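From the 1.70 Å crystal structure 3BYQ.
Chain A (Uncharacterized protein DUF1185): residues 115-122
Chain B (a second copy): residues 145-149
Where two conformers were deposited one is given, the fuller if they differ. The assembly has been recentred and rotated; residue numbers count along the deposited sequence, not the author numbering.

Chain A, residues 115-122: AMVPAVKA
Chain B 145-149: HFNSI

A small contact between two copies of one protein can be organised around one short hydrogen bond from a side chain to a backbone carbonyl, provided that water and a few apolar atoms fill in around it. Here the two stretches bury 235 Å² in total. Chain A runs as an extended loop (Met A116 at phi/psi -61/145) into a strand at 119-122, whose residues lie near -155/160; chain B passes through Phe B146, an extended loop residue (-62/130), into a strand at 147-149. The strand axes approach to 6.4 Å with 66° between their N-to-C directions, and no backbone-to-backbone hydrogen bond joins them; the nearest CA atoms are those of Lys A121 and Ser B148, 6.6 Å apart.

The same two residues make the direct polar link. Ser B148 points its CB toward chain A and, with chi1 m (-54°), its OG donates to Lys A121 O at 2.7 Å; a short hydroxyl side chain suits this place because it reaches a strand carbonyl without holding the backbones far apart. Its own backbone N donates to Asn B147 OD1 at 2.9 Å, while the CB of Asn B147 points away from chain A.

Water extends the link. The CA-to-CB bond of Lys A121 points sideways, but its long p, t, t, m chain carries the charged amino group to chain B, with NZ 3.3 Å from Phe B146 O. One water accepts from Lys A121 NZ at 3.2 Å and donates to Ser B148 OG at 3.0 Å, so the serine hydroxyl both gives and receives. The lysine backbone N, by contrast, is buried without a partner.

Apolar packing completes the contact. Selenomethionine Met A116 (t, t, p) sets its flexible end, SE, 4.2 Å from Phe B146 CZ, approaching the broad ring (chi1 m, chi2 -59°) obliquely, 5.4 Å from SE to its centroid; each offers the other apolar surface. Separately, Val A120, chi1 p, makes a van der Waals contact beside the hydroxyl, CG2 lying 4.0 Å from Ser B148 OG.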

ATOM      1  N   ALA A 115     -23.738 -11.533  22.699  1.00 19.91           N
ATOM      2  CA  ALA A 115     -23.342 -11.735  21.313  1.00 18.50           C
ATOM      3  C   ALA A 115     -21.893 -12.149  21.201  1.00 17.60           C
ATOM      4  O   ALA A 115     -21.037 -11.647  21.906  1.00 18.57           O
ATOM      5  CB  ALA A 115     -23.577 -10.441  20.486  1.00 20.13           C
HETATM    6  N   MSE A 116     -21.630 -13.079  20.297  1.00 20.52           N
HETATM    7  CA  MSE A 116     -20.254 -13.481  20.020  0.50 21.81           C
HETATM    8  C   MSE A 116     -19.532 -12.244  19.511  1.00 22.13           C
HETATM    9  O   MSE A 116     -20.113 -11.404  18.820  1.00 23.59           O
HETATM   10  CB  MSE A 116     -20.197 -14.592  18.966  0.50 23.58           C
HETATM   11  CG  MSE A 116     -18.811 -15.198  18.819  0.50 25.72           C
HETATM   12 SE   MSE A 116     -18.743 -16.697  17.541  0.38 24.50          SE
HETATM   13  CE  MSE A 116     -18.989 -15.650  15.922  0.50 24.88           C
ATOM     14  N   VAL A 117     -18.255 -12.119  19.859  1.00 18.58           N
ATOM     15  CA  VAL A 117     -17.506 -10.976  19.451  1.00 16.84           C
ATOM     16  C   VAL A 117     -17.042 -11.316  18.024  1.00 16.83           C
ATOM     17  O   VAL A 117     -16.476 -12.406  17.829  1.00 20.40           O
ATOM     18  CB  VAL A 117     -16.261 -10.714  20.343  1.00 16.98           C
ATOM     19  CG1 VAL A 117     -15.442  -9.543  19.800  1.00 18.36           C
ATOM     20  CG2 VAL A 117     -16.689 -10.507  21.818  1.00 17.11           C
ATOM     21  N   PRO A 118     -17.270 -10.411  17.032  1.00 19.76           N
ATOM     22  CA  PRO A 118     -16.806 -10.676  15.672  1.00 20.68           C
ATOM     23  C   PRO A 118     -15.293 -10.481  15.598  1.00 22.01           C
ATOM     24  O   PRO A 118     -14.680  -9.871  16.500  1.00 21.26           O
ATOM     25  CB  PRO A 118     -17.548  -9.624  14.839  1.00 22.82           C
ATOM     26  CG  PRO A 118     -17.740  -8.502  15.798  1.00 19.53           C
ATOM     27  CD  PRO A 118     -17.955  -9.111  17.121  1.00 19.73           C
ATOM     28  N   ALA A 119     -14.694 -10.929  14.499  1.00 21.18           N
ATOM     29  CA  ALA A 119     -13.242 -10.963  14.443  1.00 19.48           C
ATOM     30  C   ALA A 119     -12.723 -11.030  13.049  1.00 20.45           C
ATOM     31  O   ALA A 119     -13.434 -11.427  12.137  1.00 19.37           O
ATOM     32  CB  ALA A 119     -12.744 -12.206  15.171  1.00 19.09           C
ATOM     33  N   VAL A 120     -11.464 -10.640  12.933  1.00 20.41           N
ATOM     34  CA  VAL A 120     -10.702 -10.848  11.704  1.00 18.05           C
ATOM     35  C   VAL A 120      -9.228 -10.959  12.090  1.00 20.55           C
ATOM     36  O   VAL A 120      -8.808 -10.406  13.096  1.00 21.33           O
ATOM     37  CB  VAL A 120     -10.968  -9.746  10.687  1.00 22.65           C
ATOM     38  CG1 VAL A 120     -10.409  -8.428  11.152  1.00 18.93           C
ATOM     39  CG2 VAL A 120     -10.437 -10.156   9.342  1.00 19.69           C
ATOM     40  N   LYS A 121      -8.457 -11.684  11.278  1.00 17.41           N
ATOM     41  CA  LYS A 121      -7.026 -11.896  11.507  1.00 17.09           C
ATOM     42  C   LYS A 121      -6.310 -12.171  10.214  1.00 18.77           C
ATOM     43  O   LYS A 121      -6.915 -12.547   9.204  1.00 17.50           O
ATOM     44  CB  LYS A 121      -6.795 -13.049  12.484  1.00 21.07           C
ATOM     45  CG  LYS A 121      -7.339 -14.394  12.052  1.00 21.39           C
ATOM     46  CD  LYS A 121      -7.058 -15.521  13.051  1.00 22.45           C
ATOM     47  CE  LYS A 121      -7.601 -16.839  12.576  1.00 21.40           C
ATOM     48  NZ  LYS A 121      -9.072 -16.787  12.482  1.00 21.02           N
ATOM     49  N   ALA A 122      -5.000 -11.994  10.277  1.00 17.82           N
ATOM     50  CA  ALA A 122      -4.107 -12.251   9.149  1.00 20.52           C
ATOM     51  C   ALA A 122      -2.710 -12.459   9.620  1.00 19.38           C
ATOM     52  O   ALA A 122      -2.362 -12.053  10.728  1.00 18.69           O
ATOM     53  CB  ALA A 122      -4.094 -11.076   8.242  1.00 19.29           C
TER
ATOM     54  N   HIS B 145     -12.747 -23.441  12.679  1.00 16.23           N
ATOM     55  CA  HIS B 145     -13.129 -22.905  11.348  1.00 18.35           C
ATOM     56  C   HIS B 145     -12.949 -21.419  11.096  1.00 17.99           C
ATOM     57  O   HIS B 145     -12.980 -20.968   9.923  1.00 20.11           O
ATOM     58  CB  HIS B 145     -14.569 -23.347  11.029  1.00 16.29           C
ATOM     59  CG  HIS B 145     -14.668 -24.756  10.567  1.00 18.00           C
ATOM     60  ND1 HIS B 145     -14.142 -25.810  11.285  1.00 18.38           N
ATOM     61  CD2 HIS B 145     -15.269 -25.301   9.480  1.00 18.37           C
ATOM     62  CE1 HIS B 145     -14.361 -26.933  10.626  1.00 15.69           C
ATOM     63  NE2 HIS B 145     -15.072 -26.658   9.544  1.00 14.89           N
ATOM     64  N   PHE B 146     -12.651 -20.674  12.147  1.00 18.49           N
ATOM     65  CA  PHE B 146     -12.428 -19.233  12.001  1.00 17.30           C
ATOM     66  C   PHE B 146     -11.251 -19.058  11.091  1.00 18.60           C
ATOM     67  O   PHE B 146     -10.216 -19.681  11.296  1.00 19.18           O
ATOM     68  CB  PHE B 146     -12.148 -18.497  13.324  1.00 18.58           C
ATOM     69  CG  PHE B 146     -13.255 -18.596  14.329  1.00 19.36           C
ATOM     70  CD1 PHE B 146     -14.501 -18.144  14.004  1.00 17.29           C
ATOM     71  CD2 PHE B 146     -13.025 -19.097  15.597  1.00 24.21           C
ATOM     72  CE1 PHE B 146     -15.532 -18.228  14.922  1.00 23.57           C
ATOM     73  CE2 PHE B 146     -14.041 -19.180  16.511  1.00 23.73           C
ATOM     74  CZ  PHE B 146     -15.287 -18.748  16.166  1.00 23.61           C
ATOM     75  N   ASN B 147     -11.409 -18.217  10.085  1.00 17.24           N
ATOM     76  CA  ASN B 147     -10.332 -18.003   9.128  1.00 18.61           C
ATOM     77  C   ASN B 147     -10.550 -16.732   8.357  1.00 19.04           C
ATOM     78  O   ASN B 147     -11.504 -16.031   8.594  1.00 18.61           O
ATOM     79  CB  ASN B 147     -10.304 -19.225   8.189  1.00 20.30           C
ATOM     80  CG  ASN B 147      -8.923 -19.578   7.668  1.00 19.91           C
ATOM     81  OD1 ASN B 147      -8.019 -18.784   7.647  1.00 21.07           O
ATOM     82  ND2 ASN B 147      -8.773 -20.838   7.276  1.00 21.43           N
ATOM     83  N   SER B 148      -9.671 -16.458   7.401  1.00 19.26           N
ATOM     84  CA  SER B 148      -9.777 -15.251   6.591  1.00 20.23           C
ATOM     85  C   SER B 148      -9.211 -15.457   5.199  1.00 19.94           C
ATOM     86  O   SER B 148      -8.308 -16.281   4.970  1.00 19.49           O
ATOM     87  CB  SER B 148      -8.917 -14.130   7.190  1.00 20.81           C
ATOM     88  OG  SER B 148      -9.218 -13.892   8.537  1.00 25.51           O
ATOM     89  N   ILE B 149      -9.711 -14.639   4.283  1.00 19.39           N
ATOM     90  CA  ILE B 149      -9.138 -14.554   2.921  1.00 18.02           C
ATOM     91  C   ILE B 149      -9.163 -13.097   2.486  1.00 19.55           C
ATOM     92  O   ILE B 149     -10.063 -12.352   2.817  1.00 21.33           O
ATOM     93  CB  ILE B 149      -9.893 -15.460   1.920  1.00 15.74           C
ATOM     94  CG1 ILE B 149      -9.226 -15.424   0.539  1.00 22.51           C
ATOM     95  CG2 ILE B 149     -11.373 -15.001   1.790  1.00 19.77           C
ATOM     96  CD1 ILE B 149      -9.828 -16.393  -0.493  1.00 24.40           C
TER
HETATM   97  O   HOH W   1     -10.740 -14.480  11.063  1.00 20.84           O